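Local coordinates for peptidase M42 (Thaumarchaeota archaeon SCGC AB-539-E09, PDB 5DS0), which probably removes amino-terminal residues from peptides, as a cobalt-bound M42-family TET aminopeptidase assembled from twelve subunits, at residues Ala28-Tyr33 against Val187-Ile192; Glu40-Val43 against Val49-Ile52; Val95-Arg100 against Arg134-Asp139. One frame throughout, in Å; residues are numbered along the deposited sequence.

Contacts 1 and 2 belong to one layered unit, their centres about 10 Å apart. Helix 24-34 joins them: C30 and Y33 face helix 179-197 in contact 1, and the F51 ring of contact 2 packs against the same helix, with F51 CZ 3.6 Å from C30 O. I192 also reaches strand 49-53 from helix 179-197. Contact 3 lies across the chain's centre in a separate beta barrel, its centre about 33 Å from that of contact 1 and 37 Å from that of contact 2. D180, near the start of helix 179-197, is a ligand of both cobalt sites, and the side chain of L96 in contact 3 lies about 14 Å from a bound cobalt ion.

Contact 1: residues Ala28-Tyr33 against Val187-Ile192; sequences AICKEY and VLMEAI
Selenomethionine M189 points from helix 179-197 toward helix 24-34, where it meets C30, a long side chain reaching from one helix to the next. CB and CG only lead up to the contact, which begins at SE: M189 SE lies 3.8 Å from both C30 CB and C30 SG. A bend at chi3 (-73°) then swings the methyl alongside the cysteine sulfur, with M189 CE 3.6 Å from C30 SG. One turn along, Y33 has CG anti to the backbone N (chi1 -173°), which sends the ring out to helix 179-197, where the hydroxyl gives its proton to E190 OE2. That oxygen lies at the ring's edge near its plane, while the carboxylate plane is turned 55° from the ring; the bond is modelled as very short, a length the resolution cannot fix. E190 OE1 is taken up by R193 and S6, so the buried carboxylate has partners on both oxygens. A phenylalanine in place of Y33 would probably leave E190 OE2 without its tyrosine donor and less firmly placed. Helix 2-15 also packs on Y33 and M189. Helices packed on one another and on a mixed beta sheet in this way fit the alpha/beta catalytic domain of M42 aminopeptidases.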
ATOM      1  N   ALA C  28     -48.200 -24.501  -6.452  1.00 42.09           N
ATOM      2  CA  ALA C  28     -49.662 -24.570  -6.577  1.00 41.71           C
ATOM      3  C   ALA C  28     -50.082 -24.211  -7.998  1.00 41.27           C
ATOM      4  O   ALA C  28     -50.961 -24.841  -8.571  1.00 42.98           O
ATOM      5  CB  ALA C  28     -50.321 -23.639  -5.576  1.00 40.90           C
ATOM      6  N   ILE C  29     -49.450 -23.190  -8.547  1.00 40.56           N
ATOM      7  CA  ILE C  29     -49.719 -22.762  -9.919  1.00 41.11           C
ATOM      8  C   ILE C  29     -49.398 -23.867 -10.911  1.00 41.68           C
ATOM      9  O   ILE C  29     -50.120 -24.062 -11.894  1.00 42.19           O
ATOM     10  CB  ILE C  29     -48.901 -21.499 -10.270  1.00 39.98           C
ATOM     11  CG1 ILE C  29     -49.505 -20.280  -9.563  1.00 39.78           C
ATOM     12  CG2 ILE C  29     -48.864 -21.262 -11.768  1.00 39.35           C
ATOM     13  CD1 ILE C  29     -48.498 -19.207  -9.239  1.00 39.17           C
ATOM     14  N   CYS C  30     -48.310 -24.580 -10.640  1.00 41.98           N
ATOM     15  CA  CYS C  30     -47.895 -25.703 -11.464  1.00 42.09           C
ATOM     16  C   CYS C  30     -48.898 -26.845 -11.381  1.00 44.33           C
ATOM     17  O   CYS C  30     -49.269 -27.404 -12.401  1.00 44.65           O
ATOM     18  CB  CYS C  30     -46.498 -26.192 -11.052  1.00 40.64           C
ATOM     19  SG  CYS C  30     -45.165 -25.015 -11.397  1.00 38.02           S
ATOM     20  N   LYS C  31     -49.338 -27.188 -10.176  1.00 47.30           N
ATOM     21  CA  LYS C  31     -50.319 -28.267 -10.014  1.00 50.24           C
ATOM     22  C   LYS C  31     -51.596 -27.973 -10.754  1.00 50.08           C
ATOM     23  O   LYS C  31     -52.163 -28.861 -11.379  1.00 50.72           O
ATOM     24  CB  LYS C  31     -50.659 -28.503  -8.545  1.00 53.24           C
ATOM     25  CG  LYS C  31     -49.571 -29.238  -7.798  1.00 56.16           C
ATOM     26  CD  LYS C  31     -50.016 -29.609  -6.386  1.00 59.73           C
ATOM     27  CE  LYS C  31     -49.485 -28.602  -5.385  1.00 63.08           C
ATOM     28  NZ  LYS C  31     -50.042 -28.795  -4.022  1.00 66.02           N
ATOM     29  N   GLU C  32     -52.052 -26.729 -10.670  1.00 50.45           N
ATOM     30  CA  GLU C  32     -53.307 -26.345 -11.296  1.00 52.74           C
ATOM     31  C   GLU C  32     -53.229 -26.444 -12.825  1.00 51.33           C
ATOM     32  O   GLU C  32     -54.123 -27.005 -13.459  1.00 53.65           O
ATOM     33  CB  GLU C  32     -53.713 -24.939 -10.883  1.00 54.84           C
ATOM     34  CG  GLU C  32     -55.150 -24.623 -11.254  1.00 60.78           C
ATOM     35  CD  GLU C  32     -55.601 -23.253 -10.782  1.00 67.99           C
ATOM     36  OE1 GLU C  32     -54.740 -22.459 -10.325  1.00 74.29           O
ATOM     37  OE2 GLU C  32     -56.819 -22.973 -10.853  1.00 70.16           O
ATOM     38  N   TYR C  33     -52.161 -25.918 -13.408  1.00 47.27           N
ATOM     39  CA  TYR C  33     -51.982 -25.985 -14.842  1.00 45.15           C
ATOM     40  C   TYR C  33     -51.913 -27.420 -15.340  1.00 46.28           C
ATOM     41  O   TYR C  33     -52.381 -27.717 -16.445  1.00 46.72           O
ATOM     42  CB  TYR C  33     -50.700 -25.282 -15.226  1.00 42.77           C
ATOM     43  CG  TYR C  33     -50.476 -25.146 -16.707  1.00 40.53           C
ATOM     44  CD1 TYR C  33     -51.018 -24.090 -17.403  1.00 39.87           C
ATOM     45  CD2 TYR C  33     -49.684 -26.053 -17.396  1.00 40.06           C
ATOM     46  CE1 TYR C  33     -50.802 -23.945 -18.748  1.00 40.27           C
ATOM     47  CE2 TYR C  33     -49.450 -25.916 -18.753  1.00 40.07           C
ATOM     48  CZ  TYR C  33     -50.014 -24.861 -19.422  1.00 40.42           C
ATOM     49  OH  TYR C  33     -49.784 -24.696 -20.768  1.00 41.35           O
ATOM     50  N   VAL C 187     -40.754 -25.291 -19.458  1.00 33.17           N
ATOM     51  CA  VAL C 187     -40.436 -26.189 -20.555  1.00 34.00           C
ATOM     52  C   VAL C 187     -40.915 -27.605 -20.287  1.00 34.76           C
ATOM     53  O   VAL C 187     -41.552 -28.209 -21.135  1.00 35.29           O
ATOM     54  CB  VAL C 187     -38.929 -26.228 -20.809  1.00 34.10           C
ATOM     55  CG1 VAL C 187     -38.561 -27.365 -21.756  1.00 34.30           C
ATOM     56  CG2 VAL C 187     -38.473 -24.911 -21.407  1.00 33.98           C
ATOM     57  N   LEU C 188     -40.603 -28.151 -19.119  1.00 35.55           N
ATOM     58  CA  LEU C 188     -40.967 -29.534 -18.850  1.00 37.08           C
ATOM     59  C   LEU C 188     -42.478 -29.713 -18.758  1.00 38.10           C
ATOM     60  O   LEU C 188     -43.018 -30.721 -19.212  1.00 38.12           O
ATOM     61  CB  LEU C 188     -40.273 -30.070 -17.600  1.00 37.47           C
ATOM     62  CG  LEU C 188     -40.582 -29.454 -16.236  1.00 37.93           C
ATOM     63  CD1 LEU C 188     -41.721 -30.156 -15.504  1.00 38.35           C
ATOM     64  CD2 LEU C 188     -39.325 -29.497 -15.378  1.00 38.29           C
HETATM   65  N   MSE C 189     -43.159 -28.727 -18.194  1.00 39.36           N
HETATM   66  CA  MSE C 189     -44.620 -28.747 -18.148  1.00 41.16           C
HETATM   67  C   MSE C 189     -45.230 -28.681 -19.526  1.00 41.39           C
HETATM   68  O   MSE C 189     -46.191 -29.384 -19.811  1.00 42.72           O
HETATM   69  CB  MSE C 189     -45.126 -27.578 -17.316  1.00 42.06           C
HETATM   70  CG  MSE C 189     -44.965 -27.910 -15.845  1.00 42.80           C
HETATM   71 SE   MSE C 189     -45.851 -26.531 -14.765  0.81 45.35          SE
HETATM   72  CE  MSE C 189     -44.594 -25.033 -14.998  1.00 44.31           C
ATOM     73  N   GLU C 190     -44.695 -27.825 -20.387  1.00 40.97           N
ATOM     74  CA  GLU C 190     -45.212 -27.700 -21.742  1.00 41.62           C
ATOM     75  C   GLU C 190     -44.920 -28.940 -22.554  1.00 42.52           C
ATOM     76  O   GLU C 190     -45.706 -29.311 -23.421  1.00 43.37           O
ATOM     77  CB  GLU C 190     -44.629 -26.474 -22.445  1.00 41.57           C
ATOM     78  CG  GLU C 190     -45.248 -25.163 -21.980  1.00 42.74           C
ATOM     79  CD  GLU C 190     -46.718 -25.064 -22.328  1.00 44.13           C
ATOM     80  OE1 GLU C 190     -47.022 -24.768 -23.503  1.00 46.49           O
ATOM     81  OE2 GLU C 190     -47.561 -25.333 -21.444  1.00 43.56           O
ATOM     82  N   ALA C 191     -43.784 -29.572 -22.292  1.00 42.84           N
ATOM     83  CA  ALA C 191     -43.437 -30.800 -22.981  1.00 44.04           C
ATOM     84  C   ALA C 191     -44.462 -31.875 -22.655  1.00 45.50           C
ATOM     85  O   ALA C 191     -45.005 -32.508 -23.547  1.00 48.52           O
ATOM     86  CB  ALA C 191     -42.047 -31.259 -22.586  1.00 43.88           C
ATOM     87  N   ILE C 192     -44.725 -32.078 -21.375  1.00 45.51           N
ATOM     88  CA  ILE C 192     -45.689 -33.076 -20.954  1.00 46.30           C
ATOM     89  C   ILE C 192     -47.073 -32.753 -21.502  1.00 48.26           C
ATOM     90  O   ILE C 192     -47.779 -33.647 -21.967  1.00 50.53           O
ATOM     91  CB  ILE C 192     -45.719 -33.209 -19.419  1.00 45.97           C
ATOM     92  CG1 ILE C 192     -44.452 -33.925 -18.949  1.00 45.73           C
ATOM     93  CG2 ILE C 192     -46.930 -33.995 -18.957  1.00 46.56           C
ATOM     94  CD1 ILE C 192     -44.146 -33.734 -17.482  1.00 45.83           C
TER

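Contact 2: residues Glu40-Val43 against Val49-Ile52; sequences EVVV and VTFI
Between V42 and E40, neighbours on one face of the hairpin, the tip of I52 finds its seat: I52 CD1 lies 3.8 Å from V42 CG1 and 4.1 Å from E40 CD. I52 runs beside the extended E40 chain, pointing the same way, but meets V42 at about a right angle. V42 divides its two methyls between partners. Its chi1 of -59° keeps CG1 beside the backbone N, where it reaches I52, and leaves CG2 to rest on T50, with V42 CG2 3.7 Å from T50 CB. The opposite face is less closely fitted. There V41 stands beside F51, touching the ring obliquely with V41 CG2 4.0 Å from F51 CD1, and the V43 and V49 branches meet more distantly through their CG1 methyls. Helix 24-34 packs on the strand 49-53 half of this face, N27 and K31 on V49, C30 and M34 on F51.

Beneath the side chains the antiparallel backbones hold the register. I52 N to E40 O is nearly straight at 172°, T50 N bonds to V42 O with its N-H bent (140°), and V42 N returns a bond to T50 O; the bond from E40 N to I52 O is weak. V41 CA adds a CA-H...O contact to T50 O, 3.4 Å apart.

Strand 49-53 continues the sheet by pairing with strand 205-211, so the hairpin forms its margin. The polar ends find partners beyond the hairpin, E40 OE1 in a salt bridge to K54 and T50 OG1 in a hydrogen bond to S209 on strand 205-211: backbone bonds set the alignment, and mostly apolar contacts fill it in.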
ATOM      1  N   GLU C  40     -50.422 -38.704 -12.839  1.00 54.13           N
ATOM      2  CA  GLU C  40     -50.284 -38.830 -11.388  1.00 55.90           C
ATOM      3  C   GLU C  40     -49.350 -37.723 -10.887  1.00 53.59           C
ATOM      4  O   GLU C  40     -48.568 -37.169 -11.659  1.00 51.47           O
ATOM      5  CB  GLU C  40     -49.728 -40.212 -11.040  1.00 60.27           C
ATOM      6  CG  GLU C  40     -49.767 -40.585  -9.562  1.00 66.05           C
ATOM      7  CD  GLU C  40     -49.012 -41.883  -9.251  1.00 71.76           C
ATOM      8  OE1 GLU C  40     -48.985 -42.793 -10.119  1.00 72.94           O
ATOM      9  OE2 GLU C  40     -48.451 -41.992  -8.130  1.00 72.04           O
ATOM     10  N   VAL C  41     -49.456 -37.383  -9.605  1.00 52.42           N
ATOM     11  CA  VAL C  41     -48.621 -36.347  -8.994  1.00 50.67           C
ATOM     12  C   VAL C  41     -47.990 -36.849  -7.693  1.00 50.21           C
ATOM     13  O   VAL C  41     -48.691 -37.224  -6.770  1.00 51.36           O
ATOM     14  CB  VAL C  41     -49.448 -35.087  -8.669  1.00 50.31           C
ATOM     15  CG1 VAL C  41     -48.558 -33.992  -8.090  1.00 50.02           C
ATOM     16  CG2 VAL C  41     -50.189 -34.585  -9.901  1.00 49.46           C
ATOM     17  N   VAL C  42     -46.668 -36.839  -7.616  1.00 49.56           N
ATOM     18  CA  VAL C  42     -45.976 -37.218  -6.384  1.00 50.26           C
ATOM     19  C   VAL C  42     -45.194 -36.019  -5.872  1.00 50.44           C
ATOM     20  O   VAL C  42     -44.800 -35.144  -6.645  1.00 50.81           O
ATOM     21  CB  VAL C  42     -45.026 -38.434  -6.564  1.00 50.62           C
ATOM     22  CG1 VAL C  42     -45.797 -39.646  -7.062  1.00 52.28           C
ATOM     23  CG2 VAL C  42     -43.872 -38.127  -7.509  1.00 49.28           C
ATOM     24  N   VAL C  43     -44.942 -35.999  -4.568  1.00 51.18           N
ATOM     25  CA  VAL C  43     -44.238 -34.890  -3.948  1.00 49.89           C
ATOM     26  C   VAL C  43     -43.085 -35.387  -3.071  1.00 50.49           C
ATOM     27  O   VAL C  43     -43.051 -36.545  -2.669  1.00 51.63           O
ATOM     28  CB  VAL C  43     -45.217 -34.005  -3.125  1.00 49.07           C
ATOM     29  CG1 VAL C  43     -46.431 -33.622  -3.970  1.00 48.04           C
ATOM     30  CG2 VAL C  43     -45.648 -34.698  -1.843  1.00 48.84           C
ATOM     31  N   VAL C  49     -42.942 -30.703  -6.241  1.00 42.59           N
ATOM     32  CA  VAL C  49     -44.003 -31.489  -6.866  1.00 43.23           C
ATOM     33  C   VAL C  49     -43.500 -32.042  -8.216  1.00 42.11           C
ATOM     34  O   VAL C  49     -42.766 -31.383  -8.953  1.00 41.41           O
ATOM     35  CB  VAL C  49     -45.375 -30.763  -7.025  1.00 44.31           C
ATOM     36  CG1 VAL C  49     -45.835 -29.912  -5.826  1.00 45.48           C
ATOM     37  CG2 VAL C  49     -45.316 -29.860  -8.211  1.00 43.95           C
ATOM     38  N   THR C  50     -43.929 -33.260  -8.514  1.00 41.64           N
ATOM     39  CA  THR C  50     -43.466 -34.009  -9.653  1.00 41.45           C
ATOM     40  C   THR C  50     -44.672 -34.607 -10.392  1.00 40.27           C
ATOM     41  O   THR C  50     -45.523 -35.244  -9.793  1.00 39.53           O
ATOM     42  CB  THR C  50     -42.518 -35.146  -9.194  1.00 43.35           C
ATOM     43  OG1 THR C  50     -41.476 -34.619  -8.348  1.00 44.93           O
ATOM     44  CG2 THR C  50     -41.895 -35.864 -10.390  1.00 43.87           C
ATOM     45  N   PHE C  51     -44.702 -34.420 -11.705  1.00 39.59           N
ATOM     46  CA  PHE C  51     -45.807 -34.838 -12.541  1.00 39.46           C
ATOM     47  C   PHE C  51     -45.392 -36.008 -13.392  1.00 39.73           C
ATOM     48  O   PHE C  51     -44.387 -35.936 -14.099  1.00 39.56           O
ATOM     49  CB  PHE C  51     -46.210 -33.690 -13.451  1.00 39.08           C
ATOM     50  CG  PHE C  51     -46.510 -32.431 -12.712  1.00 39.12           C
ATOM     51  CD1 PHE C  51     -47.702 -32.305 -12.018  1.00 40.29           C
ATOM     52  CD2 PHE C  51     -45.603 -31.389 -12.680  1.00 38.27           C
ATOM     53  CE1 PHE C  51     -47.991 -31.149 -11.314  1.00 40.45           C
ATOM     54  CE2 PHE C  51     -45.887 -30.230 -11.988  1.00 38.08           C
ATOM     55  CZ  PHE C  51     -47.082 -30.106 -11.305  1.00 39.01           C
ATOM     56  N   ILE C  52     -46.182 -37.075 -13.349  1.00 40.75           N
ATOM     57  CA  ILE C  52     -45.856 -38.311 -14.054  1.00 40.84           C
ATOM     58  C   ILE C  52     -46.717 -38.483 -15.291  1.00 41.89           C
ATOM     59  O   ILE C  52     -47.944 -38.391 -15.231  1.00 42.72           O
ATOM     60  CB  ILE C  52     -46.034 -39.530 -13.144  1.00 41.04           C
ATOM     61  CG1 ILE C  52     -45.225 -39.338 -11.856  1.00 41.11           C
ATOM     62  CG2 ILE C  52     -45.594 -40.797 -13.859  1.00 40.90           C
ATOM     63  CD1 ILE C  52     -45.481 -40.380 -10.785  1.00 42.38           C
TER

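Contact 3: residues Val95-Arg100 against Arg134-Asp139; sequences VLLGQR and RDMFID
Selenomethionine M136 lies across two consecutive leucines, L96 and L97, and each meets it at a different angle; SE touches both, while CE meets L97. Its chain is stretched beyond CG (chi2 -179°, chi3 -166°), which presents SE and CE in succession. L96 stands at about a right angle to it, so that the selenium rests against the base of the leucine, with M136 SE 3.8 Å from L96 CB, and also near its CD1. L97 comes in at a slant: L97 CG lies 3.9 Å from M136 CE, while L97 CD2 sits farther back along the chain, 4.1 Å from both M136 SE and M136 CG. The two leucines open a type II beta turn from L96 to Q99, closed by Q99 N bonding to L96 O, which sets them next to each other against M136; G98 takes the positive phi that such a turn needs at its third position. The turn leads into strand 100-105 of a closed six-stranded antiparallel barrel, and M136 lies on the segment that leads into strand 137-139 of the same barrel, consistent with the beta domain of M42 peptidases. I114 of strand 108-115 packs on both L96 and M136, and F85 adds to the wall beside M136. Further along strand 137-139, D139 forms a salt bridge with R322 of a neighbouring subunit.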
ATOM      1  N   VAL C  95     -26.066  -5.216  -7.652  1.00 29.01           N
ATOM      2  CA  VAL C  95     -27.407  -5.125  -8.263  1.00 28.55           C
ATOM      3  C   VAL C  95     -28.558  -4.905  -7.266  1.00 27.86           C
ATOM      4  O   VAL C  95     -29.706  -4.907  -7.670  1.00 27.46           O
ATOM      5  CB  VAL C  95     -27.760  -6.370  -9.108  1.00 28.63           C
ATOM      6  CG1 VAL C  95     -26.757  -6.579 -10.217  1.00 29.13           C
ATOM      7  CG2 VAL C  95     -27.863  -7.630  -8.244  1.00 28.61           C
ATOM      8  N   LEU C  96     -28.252  -4.706  -5.986  1.00 27.66           N
ATOM      9  CA  LEU C  96     -29.270  -4.647  -4.954  1.00 27.52           C
ATOM     10  C   LEU C  96     -29.772  -3.251  -4.612  1.00 27.88           C
ATOM     11  O   LEU C  96     -30.970  -3.047  -4.507  1.00 27.77           O
ATOM     12  CB  LEU C  96     -28.754  -5.303  -3.678  1.00 27.59           C
ATOM     13  CG  LEU C  96     -28.494  -6.807  -3.724  1.00 27.61           C
ATOM     14  CD1 LEU C  96     -27.887  -7.270  -2.404  1.00 27.67           C
ATOM     15  CD2 LEU C  96     -29.776  -7.576  -4.016  1.00 27.45           C
ATOM     16  N   LEU C  97     -28.875  -2.307  -4.373  1.00 28.62           N
ATOM     17  CA  LEU C  97     -29.283  -0.967  -3.942  1.00 29.28           C
ATOM     18  C   LEU C  97     -30.300  -0.319  -4.850  1.00 29.92           C
ATOM     19  O   LEU C  97     -30.172  -0.344  -6.087  1.00 30.42           O
ATOM     20  CB  LEU C  97     -28.089  -0.029  -3.840  1.00 29.77           C
ATOM     21  CG  LEU C  97     -27.307  -0.088  -2.529  1.00 30.20           C
ATOM     22  CD1 LEU C  97     -26.249   1.007  -2.514  1.00 30.64           C
ATOM     23  CD2 LEU C  97     -28.219   0.053  -1.320  1.00 30.16           C
ATOM     24  N   GLY C  98     -31.331   0.241  -4.225  1.00 30.37           N
ATOM     25  CA  GLY C  98     -32.354   1.002  -4.936  1.00 30.99           C
ATOM     26  C   GLY C  98     -33.465   0.163  -5.517  1.00 30.86           C
ATOM     27  O   GLY C  98     -34.344   0.695  -6.200  1.00 31.00           O
ATOM     28  N   GLN C  99     -33.456  -1.135  -5.214  1.00 30.94           N
ATOM     29  CA  GLN C  99     -34.382  -2.076  -5.838  1.00 31.48           C
ATOM     30  C   GLN C  99     -35.630  -2.332  -5.000  1.00 31.33           C
ATOM     31  O   GLN C  99     -35.569  -2.320  -3.786  1.00 30.52           O
ATOM     32  CB  GLN C  99     -33.685  -3.401  -6.099  1.00 31.54           C
ATOM     33  CG  GLN C  99     -32.529  -3.316  -7.081  1.00 31.95           C
ATOM     34  CD  GLN C  99     -32.955  -3.363  -8.534  1.00 32.32           C
ATOM     35  OE1 GLN C  99     -34.139  -3.478  -8.861  1.00 32.82           O
ATOM     36  NE2 GLN C  99     -31.983  -3.280  -9.416  1.00 32.66           N
ATOM     37  N   ARG C 100     -36.759  -2.549  -5.674  1.00 31.73           N
ATOM     38  CA  ARG C 100     -38.021  -2.788  -4.999  1.00 31.88           C
ATOM     39  C   ARG C 100     -38.137  -4.245  -4.639  1.00 32.24           C
ATOM     40  O   ARG C 100     -37.834  -5.127  -5.438  1.00 32.03           O
ATOM     41  CB  ARG C 100     -39.191  -2.441  -5.892  1.00 32.46           C
ATOM     42  CG  ARG C 100     -39.273  -0.984  -6.314  1.00 33.40           C
ATOM     43  CD  ARG C 100     -40.030  -0.919  -7.615  1.00 34.25           C
ATOM     44  NE  ARG C 100     -40.372   0.424  -8.066  1.00 35.91           N
ATOM     45  CZ  ARG C 100     -41.520   1.053  -7.804  1.00 36.55           C
ATOM     46  NH1 ARG C 100     -42.420   0.495  -7.007  1.00 37.21           N
ATOM     47  NH2 ARG C 100     -41.754   2.260  -8.317  1.00 36.79           N
ATOM     48  N   ARG C 134     -24.492  -6.901   3.922  1.00 46.86           N
ATOM     49  CA  ARG C 134     -24.599  -6.867   5.393  1.00 49.52           C
ATOM     50  C   ARG C 134     -24.954  -5.473   5.937  1.00 48.67           C
ATOM     51  O   ARG C 134     -25.593  -5.372   6.979  1.00 48.99           O
ATOM     52  CB  ARG C 134     -23.309  -7.392   6.057  1.00 52.25           C
ATOM     53  CG  ARG C 134     -22.030  -6.692   5.593  1.00 56.90           C
ATOM     54  CD  ARG C 134     -20.762  -7.220   6.233  1.00 60.82           C
ATOM     55  NE  ARG C 134     -20.836  -7.015   7.676  1.00 64.87           N
ATOM     56  CZ  ARG C 134     -20.952  -7.991   8.580  1.00 69.81           C
ATOM     57  NH1 ARG C 134     -21.028  -7.668   9.864  1.00 70.42           N
ATOM     58  NH2 ARG C 134     -20.967  -9.288   8.228  1.00 73.02           N
ATOM     59  N   ASP C 135     -24.563  -4.414   5.225  1.00 47.77           N
ATOM     60  CA  ASP C 135     -24.847  -3.024   5.636  1.00 48.51           C
ATOM     61  C   ASP C 135     -26.052  -2.405   4.945  1.00 45.94           C
ATOM     62  O   ASP C 135     -26.237  -1.186   5.011  1.00 44.15           O
ATOM     63  CB  ASP C 135     -23.643  -2.119   5.358  1.00 50.50           C
ATOM     64  CG  ASP C 135     -22.364  -2.621   6.011  1.00 54.14           C
ATOM     65  OD1 ASP C 135     -22.422  -3.133   7.153  1.00 56.69           O
ATOM     66  OD2 ASP C 135     -21.295  -2.507   5.367  1.00 55.62           O
HETATM   67  N   MSE C 136     -26.860  -3.221   4.269  1.00 43.46           N
HETATM   68  CA  MSE C 136     -28.065  -2.718   3.615  1.00 42.10           C
HETATM   69  C   MSE C 136     -29.252  -3.038   4.472  1.00 41.75           C
HETATM   70  O   MSE C 136     -29.148  -3.802   5.426  1.00 41.71           O
HETATM   71  CB  MSE C 136     -28.246  -3.379   2.261  1.00 40.95           C
HETATM   72  CG  MSE C 136     -27.161  -2.964   1.288  1.00 40.42           C
HETATM   73 SE   MSE C 136     -27.464  -3.836  -0.462  0.76 40.21          SE
HETATM   74  CE  MSE C 136     -25.688  -3.444  -1.220  1.00 39.72           C
ATOM     75  N   PHE C 137     -30.391  -2.433   4.157  1.00 40.89           N
ATOM     76  CA  PHE C 137     -31.649  -2.804   4.788  1.00 41.62           C
ATOM     77  C   PHE C 137     -32.782  -2.468   3.866  1.00 40.38           C
ATOM     78  O   PHE C 137     -32.580  -1.920   2.797  1.00 41.29           O
ATOM     79  CB  PHE C 137     -31.837  -2.102   6.134  1.00 43.83           C
ATOM     80  CG  PHE C 137     -31.193  -0.802   6.186  1.00 45.82           C
ATOM     81  CD1 PHE C 137     -31.764   0.260   5.516  1.00 46.78           C
ATOM     82  CD2 PHE C 137     -29.977  -0.646   6.849  1.00 48.78           C
ATOM     83  CE1 PHE C 137     -31.148   1.495   5.507  1.00 49.47           C
ATOM     84  CE2 PHE C 137     -29.336   0.581   6.843  1.00 50.87           C
ATOM     85  CZ  PHE C 137     -29.928   1.660   6.169  1.00 51.40           C
ATOM     86  N   ILE C 138     -33.986  -2.803   4.298  1.00 39.28           N
ATOM     87  CA  ILE C 138     -35.165  -2.597   3.512  1.00 37.30           C
ATOM     88  C   ILE C 138     -35.998  -1.549   4.197  1.00 37.52           C
ATOM     89  O   ILE C 138     -36.293  -1.642   5.392  1.00 38.07           O
ATOM     90  CB  ILE C 138     -35.924  -3.919   3.343  1.00 36.52           C
ATOM     91  CG1 ILE C 138     -35.124  -4.821   2.407  1.00 36.00           C
ATOM     92  CG2 ILE C 138     -37.308  -3.703   2.766  1.00 35.95           C
ATOM     93  CD1 ILE C 138     -35.379  -6.281   2.633  1.00 35.99           C
ATOM     94  N   ASP C 139     -36.384  -0.560   3.407  1.00 37.43           N
ATOM     95  CA  ASP C 139     -37.206   0.537   3.850  1.00 37.68           C
ATOM     96  C   ASP C 139     -38.605   0.245   3.391  1.00 37.32           C
ATOM     97  O   ASP C 139     -38.849   0.121   2.194  1.00 36.52           O
ATOM     98  CB  ASP C 139     -36.709   1.829   3.216  1.00 38.11           C
ATOM     99  CG  ASP C 139     -37.450   3.050   3.707  1.00 39.36           C
ATOM    100  OD1 ASP C 139     -38.473   2.912   4.415  1.00 41.62           O
ATOM    101  OD2 ASP C 139     -37.002   4.170   3.390  1.00 39.56           O
TER